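Local coordinates for ketosynthase (PDB 6KXD), which probably condenses a fatty acyl group with malonyl-ACP to give a 3-oxoacyl-ACP, releasing carbon dioxide, as a polyketide ketosynthase, at residues Q52-D60 against G228-G236; R8-G16 against R249-V257. All coordinates share one frame; numbering follows the deposited sequence.

How the contacts relate
Both contacts are buried and reach the same mixed sheet, in which strands 234-242 and 10-19 are neighbours. They lie on opposite sides of the centre of the chain, with centres 29 Å apart, and contact 1 is nested along the sequence inside the loop that contact 2 closes. Contact 1 (52-60 with 228-236) sits deeper, its centre about 13 Å from that of the chain, and joins mostly irregular backbones through one carboxylate, one direct backbone bond and two waters. Contact 2 (8-16 with 249-257), about 18 Å out, pairs antiparallel strands over valine and leucine side chains, with a phenylalanine-histidine stack at one end and a salt bridge from an exposed arginine at the other.

Contact 1: Q52-D60 against G228-G236; sequences QNTACEVPD and GILTGEGAG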
# COMPACT_ATOMS: atom_id res chain seq x y z
N GLN A 52 0.28 -8.87 -29.79
CA GLN A 52 0.18 -7.46 -29.46
C GLN A 52 1.44 -7.05 -28.69
O GLN A 52 2.00 -7.90 -28.02
CB GLN A 52 -1.03 -7.26 -28.57
CG GLN A 52 -1.73 -5.94 -28.76
CD GLN A 52 -2.89 -5.91 -27.80
OE1 GLN A 52 -3.66 -6.88 -27.69
NE2 GLN A 52 -2.99 -4.81 -27.07
N ASN A 53 1.95 -5.84 -28.90
CA ASN A 53 3.28 -5.53 -28.30
C ASN A 53 3.50 -4.03 -28.06
O ASN A 53 4.65 -3.57 -28.01
CB ASN A 53 4.42 -6.12 -29.14
CG ASN A 53 4.83 -5.18 -30.26
OD1 ASN A 53 3.98 -4.48 -30.80
ND2 ASN A 53 6.12 -5.08 -30.52
N THR A 54 2.42 -3.28 -27.83
CA THR A 54 2.48 -1.86 -27.51
C THR A 54 2.16 -1.65 -26.02
O THR A 54 1.28 -2.29 -25.46
CB THR A 54 1.50 -1.06 -28.35
OG1 THR A 54 1.79 -1.34 -29.73
CG2 THR A 54 1.55 0.43 -28.08
N ALA A 55 2.88 -0.73 -25.40
CA ALA A 55 2.66 -0.31 -24.02
C ALA A 55 3.20 1.10 -23.96
O ALA A 55 3.71 1.59 -24.96
CB ALA A 55 3.36 -1.23 -23.07
N CYS A 56 3.09 1.75 -22.80
CA CYS A 56 3.54 3.09 -22.65
C CYS A 56 4.74 3.09 -21.71
O CYS A 56 4.65 3.56 -20.57
CB CYS A 56 2.47 4.02 -22.11
SG CYS A 56 1.11 4.26 -23.29
N GLU A 57 5.85 2.55 -22.22
CA GLU A 57 7.08 2.48 -21.46
C GLU A 57 7.71 3.86 -21.36
O GLU A 57 7.44 4.78 -22.15
CB GLU A 57 8.09 1.54 -22.10
CG GLU A 57 7.81 0.10 -21.83
CD GLU A 57 8.81 -0.81 -22.50
OE1 GLU A 57 9.79 -0.27 -23.07
OE2 GLU A 57 8.64 -2.04 -22.44
N VAL A 58 8.56 3.99 -20.33
CA VAL A 58 9.47 5.08 -20.24
C VAL A 58 10.60 4.72 -21.20
O VAL A 58 11.22 3.66 -21.10
CB VAL A 58 9.97 5.34 -18.81
CG1 VAL A 58 11.15 6.30 -18.78
CG2 VAL A 58 8.85 5.89 -17.93
N PRO A 59 10.85 5.57 -22.21
CA PRO A 59 11.71 5.17 -23.33
C PRO A 59 13.22 5.09 -23.00
O PRO A 59 13.87 4.08 -23.36
CB PRO A 59 11.38 6.26 -24.36
CG PRO A 59 11.07 7.46 -23.55
CD PRO A 59 10.31 6.92 -22.35
N ASP A 60 13.75 6.11 -22.32
CA ASP A 60 15.19 6.32 -22.27
C ASP A 60 15.63 6.71 -20.86
O ASP A 60 16.33 7.71 -20.66
CB ASP A 60 15.62 7.35 -23.32
CG ASP A 60 15.74 6.79 -24.74
OD1 ASP A 60 16.23 5.64 -24.89
OD2 ASP A 60 15.34 7.50 -25.68
N GLY A 228 -10.02 -0.22 -24.72
CA GLY A 228 -9.30 -0.52 -23.53
C GLY A 228 -8.05 0.31 -23.38
O GLY A 228 -7.93 1.42 -23.86
N ILE A 229 -7.14 -0.24 -22.58
CA ILE A 229 -6.02 0.46 -22.04
C ILE A 229 -4.76 0.05 -22.79
O ILE A 229 -4.71 -0.97 -23.46
CB ILE A 229 -5.86 0.15 -20.54
CG1 ILE A 229 -5.29 -1.25 -20.29
CG2 ILE A 229 -7.17 0.36 -19.78
CD1 ILE A 229 -4.60 -1.39 -18.92
N LEU A 230 -3.69 0.81 -22.51
CA LEU A 230 -2.35 0.31 -22.68
C LEU A 230 -1.70 0.33 -21.30
O LEU A 230 -1.95 1.25 -20.58
CB LEU A 230 -1.56 1.23 -23.62
CG LEU A 230 -1.96 1.20 -25.09
CD1 LEU A 230 -1.27 2.34 -25.83
CD2 LEU A 230 -1.64 -0.14 -25.73
N THR A 231 -0.93 -0.71 -20.98
CA THR A 231 -0.16 -0.77 -19.72
C THR A 231 0.99 0.23 -19.81
O THR A 231 1.55 0.49 -20.90
CB THR A 231 0.35 -2.18 -19.44
OG1 THR A 231 1.34 -2.53 -20.40
CG2 THR A 231 -0.73 -3.24 -19.47
N GLY A 232 1.26 0.87 -18.68
CA GLY A 232 2.17 1.94 -18.55
C GLY A 232 3.02 1.76 -17.31
O GLY A 232 3.02 0.71 -16.70
N GLU A 233 3.83 2.79 -17.04
CA GLU A 233 4.74 2.74 -15.98
C GLU A 233 5.27 4.14 -15.72
O GLU A 233 4.92 5.11 -16.38
CB GLU A 233 5.88 1.79 -16.31
CG GLU A 233 6.68 2.18 -17.57
CD GLU A 233 7.98 1.45 -17.72
OE1 GLU A 233 8.13 0.34 -17.17
OE2 GLU A 233 8.87 2.00 -18.40
N GLY A 234 6.13 4.23 -14.71
CA GLY A 234 6.73 5.47 -14.36
C GLY A 234 6.59 5.75 -12.88
O GLY A 234 6.28 4.90 -12.12
N ALA A 235 6.90 6.98 -12.50
CA ALA A 235 6.78 7.38 -11.13
C ALA A 235 6.43 8.86 -11.09
O ALA A 235 6.93 9.68 -11.89
CB ALA A 235 8.07 7.09 -10.41
N GLY A 236 5.54 9.21 -10.17
CA GLY A 236 5.36 10.54 -9.79
C GLY A 236 5.54 10.67 -8.31
O GLY A 236 4.97 9.89 -7.55
O HOH W 1 0.10 -2.45 -22.89
O HOH W 2 3.08 5.16 -19.10
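Glu-233 OE2 is gripped by two donors: the backbone N of Val-58, at 2.8 Å, and the hydroxyl of Tyr-81 on helix 77-93. The Val-58 N-H points almost straight at the oxygen (168°), meeting it on the anti side and 16° out of the carboxylate plane. The other oxygen, Glu-233 OE1, takes a salt bridge from Arg-44 and a hydrogen bond from the N of Val-200, which fixes the rotation of the whole group. With chi1 at 60°, CG sits between the backbone N and the carbonyl carbon, and the extended chain beyond it carries the carboxylate across to the 57-58 peptide. Replacing Glu-233 with an alanine would probably leave the Val-58 N-H, the Tyr-81 hydroxyl, the N of Val-200 and Arg-44 without this shared acceptor and open a gap beside Val-58. Toward the N-terminal side of both segments, which run in nearly the same direction, Cys-56 N donates to Thr-231 O at 2.8 Å. Two waters extend this link: water 1 donates to Thr-54 O and accepts from Thr-231 N, while water 2 joins Cys-56 O to Glu-233 N. Apolar contact is modest. Leu-230 sets both methyls against Thr-54 CG2, CD2 at 4.0 Å, and offers CD1 to Cys-56 SG, also at 4.0 Å. Gly-232 brings its CA to 3.6 Å from Cys-56 O, in a CA-H...O contact. In this thiolase-like fold the contact ties residues 54-58 to the residues leading into strand 234-242. Glu-57 OE1 stays 5.3 Å from Glu-233 OE2; Thr-43 and the backbone N of Arg-44 serve Glu-57, the Arg-44 guanidinium serves Glu-233, and its positive charge probably eases the burial of two like charges so near each other.

Contact 2: R8-G16 against R249-V257; sequences RRVVLTGFG and RGARIHAEV
His-254 lies flat against Phe-15 in an offset stack, planes 10° apart and centroids separated by 4.2 Å, while the Arg-252 side chain covers the opposite face of the imidazole. Phe-15 CE2 comes within 3.5 Å of His-254 CG. The imidazole's turn is also set by its polar edge, because NE2 bonds Asp-92, a residue that accepts the N-H of Phe-15 as well. Arg-252, bent at chi2 and chi3, folds back so that NH1 reaches Thr-13 O, a weak bond given its 117° angle; NH2 bonds the carbonyl of Asp-92. A classic beta bulge sets two residues, His-254 and Ala-255, opposite the single Leu-12: Leu-12 O accepts from His-254 N at 2.7 Å, and Leu-12 N donates to Ala-255 O. Beyond the bulge strands 10-19 and 255-264 continue as antiparallel neighbours in the large mixed sheet of the thiolase-like fold, Val-11 and Glu-256 forming a non-hydrogen-bonded pair. On the face shared by Leu-12 and Val-257, Val-257 CG2 touches both CG and CD2 of Leu-12. On the other face Val-11 CB packs on Ile-253 CG2 at 3.6 Å, and Ala-246 of helix 243-247 touches both side chains. Glu-256, its CG anti to the backbone N, extends to the Arg-9 guanidinium. The carboxylate lies over one face of that group, planes 67° apart, with OE1 2.8 Å from Arg-9 NH1; the oxygen stands well out of the guanidinium plane, so the attraction is electrostatic rather than a directed hydrogen bond. Water 3 accepts from Val-10 N and reaches Glu-256 OE2 at 2.7 Å.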
# COMPACT_ATOMS: atom_id res chain seq x y z
N ARG A 8 -4.18 22.58 9.65
CA ARG A 8 -2.94 23.00 9.00
C ARG A 8 -3.11 22.83 7.49
O ARG A 8 -3.69 21.84 7.03
CB ARG A 8 -1.73 22.19 9.46
CG ARG A 8 -1.60 22.06 10.97
CD ARG A 8 -0.14 21.95 11.37
NE ARG A 8 0.58 20.98 10.55
CZ ARG A 8 1.90 20.91 10.44
NH1 ARG A 8 2.65 22.00 10.57
NH2 ARG A 8 2.47 19.74 10.20
N ARG A 9 -2.58 23.80 6.75
CA ARG A 9 -2.67 23.85 5.30
C ARG A 9 -1.40 23.19 4.74
O ARG A 9 -0.35 23.29 5.33
CB ARG A 9 -2.81 25.29 4.81
CG ARG A 9 -4.23 25.84 4.87
CD ARG A 9 -4.29 27.33 4.57
NE ARG A 9 -3.40 27.74 3.48
CZ ARG A 9 -3.79 28.29 2.33
NH1 ARG A 9 -5.05 28.21 1.94
NH2 ARG A 9 -2.92 28.91 1.56
N VAL A 10 -1.57 22.48 3.63
CA VAL A 10 -0.51 21.65 3.04
C VAL A 10 -0.39 21.98 1.56
O VAL A 10 -1.40 21.98 0.84
CB VAL A 10 -0.85 20.16 3.23
CG1 VAL A 10 0.19 19.25 2.59
CG2 VAL A 10 -1.10 19.83 4.69
N VAL A 11 0.85 22.14 1.09
CA VAL A 11 1.14 22.64 -0.22
C VAL A 11 2.14 21.73 -0.93
O VAL A 11 2.93 21.04 -0.30
CB VAL A 11 1.63 24.10 -0.14
CG1 VAL A 11 0.48 25.04 0.21
CG2 VAL A 11 2.78 24.27 0.85
N LEU A 12 2.06 21.75 -2.26
CA LEU A 12 2.92 21.02 -3.13
C LEU A 12 4.07 21.91 -3.53
O LEU A 12 3.88 22.80 -4.36
CB LEU A 12 2.15 20.57 -4.38
CG LEU A 12 1.03 19.56 -4.11
CD1 LEU A 12 0.18 19.29 -5.34
CD2 LEU A 12 1.61 18.25 -3.60
N THR A 13 5.26 21.61 -3.00
CA THR A 13 6.45 22.38 -3.26
C THR A 13 7.39 21.71 -4.26
O THR A 13 8.34 22.34 -4.72
CB THR A 13 7.18 22.68 -1.96
OG1 THR A 13 7.41 21.43 -1.31
CG2 THR A 13 6.38 23.58 -1.06
N GLY A 14 7.18 20.43 -4.60
CA GLY A 14 8.06 19.77 -5.55
C GLY A 14 7.34 18.65 -6.29
O GLY A 14 6.48 17.99 -5.72
N PHE A 15 7.67 18.49 -7.57
CA PHE A 15 7.18 17.43 -8.41
C PHE A 15 8.35 16.73 -9.06
O PHE A 15 9.25 17.37 -9.62
CB PHE A 15 6.30 17.95 -9.56
CG PHE A 15 5.03 18.65 -9.16
CD1 PHE A 15 4.30 18.24 -8.06
CD2 PHE A 15 4.52 19.68 -9.94
CE1 PHE A 15 3.12 18.87 -7.71
CE2 PHE A 15 3.32 20.29 -9.61
CZ PHE A 15 2.62 19.89 -8.50
N GLY A 16 8.33 15.41 -8.98
CA GLY A 16 9.25 14.59 -9.68
C GLY A 16 8.48 13.65 -10.58
O GLY A 16 7.55 13.02 -10.12
N ARG A 249 10.63 28.64 4.46
CA ARG A 249 11.81 28.06 3.79
C ARG A 249 12.12 28.84 2.51
O ARG A 249 13.16 28.66 1.89
CB ARG A 249 11.47 26.59 3.47
CG ARG A 249 12.63 25.69 3.07
CD ARG A 249 12.23 24.21 3.09
NE ARG A 249 11.23 23.80 2.09
CZ ARG A 249 11.51 23.61 0.81
NH1 ARG A 249 12.65 24.08 0.33
NH2 ARG A 249 10.67 22.97 0.01
N GLY A 250 11.17 29.69 2.09
CA GLY A 250 11.22 30.39 0.80
C GLY A 250 10.94 29.47 -0.39
O GLY A 250 11.49 29.66 -1.48
N ALA A 251 10.08 28.47 -0.18
CA ALA A 251 9.82 27.46 -1.19
C ALA A 251 8.81 27.99 -2.21
O ALA A 251 7.82 28.63 -1.87
CB ALA A 251 9.32 26.20 -0.53
N ARG A 252 9.06 27.72 -3.49
CA ARG A 252 8.05 27.92 -4.52
C ARG A 252 6.95 26.85 -4.31
O ARG A 252 7.26 25.67 -4.25
CB ARG A 252 8.72 27.86 -5.90
CG ARG A 252 7.77 27.97 -7.08
CD ARG A 252 7.25 26.62 -7.56
NE ARG A 252 8.25 25.79 -8.21
CZ ARG A 252 8.99 24.85 -7.63
NH1 ARG A 252 8.68 24.35 -6.44
NH2 ARG A 252 10.07 24.41 -8.25
N ILE A 253 5.69 27.28 -4.23
CA ILE A 253 4.54 26.43 -4.01
C ILE A 253 3.77 26.27 -5.33
O ILE A 253 3.23 27.23 -5.85
CB ILE A 253 3.68 27.05 -2.89
CG1 ILE A 253 4.41 27.01 -1.54
CG2 ILE A 253 2.31 26.39 -2.84
CD1 ILE A 253 3.72 27.76 -0.43
N HIS A 254 3.71 25.03 -5.85
CA HIS A 254 3.06 24.72 -7.12
C HIS A 254 1.54 24.84 -6.98
O HIS A 254 0.89 25.44 -7.83
CB HIS A 254 3.41 23.31 -7.62
CG HIS A 254 4.80 23.08 -8.10
ND1 HIS A 254 5.28 23.64 -9.28
CD2 HIS A 254 5.78 22.27 -7.65
CE1 HIS A 254 6.51 23.22 -9.50
NE2 HIS A 254 6.85 22.38 -8.51
N ALA A 255 1.00 24.23 -5.91
CA ALA A 255 -0.43 24.22 -5.62
C ALA A 255 -0.66 23.82 -4.16
O ALA A 255 0.28 23.57 -3.41
CB ALA A 255 -1.14 23.30 -6.60
N GLU A 256 -1.91 23.88 -3.72
CA GLU A 256 -2.27 23.53 -2.38
C GLU A 256 -3.01 22.18 -2.46
O GLU A 256 -3.74 21.92 -3.42
CB GLU A 256 -3.11 24.63 -1.74
CG GLU A 256 -3.27 24.44 -0.25
CD GLU A 256 -4.13 25.47 0.47
OE1 GLU A 256 -4.49 26.47 -0.16
OE2 GLU A 256 -4.43 25.24 1.66
N VAL A 257 -2.78 21.32 -1.46
CA VAL A 257 -3.60 20.12 -1.27
C VAL A 257 -4.77 20.49 -0.35
O VAL A 257 -4.56 20.81 0.82
CB VAL A 257 -2.80 18.95 -0.67
CG1 VAL A 257 -3.66 17.71 -0.68
CG2 VAL A 257 -1.49 18.69 -1.40
O HOH W 3 -4.13 22.72 2.65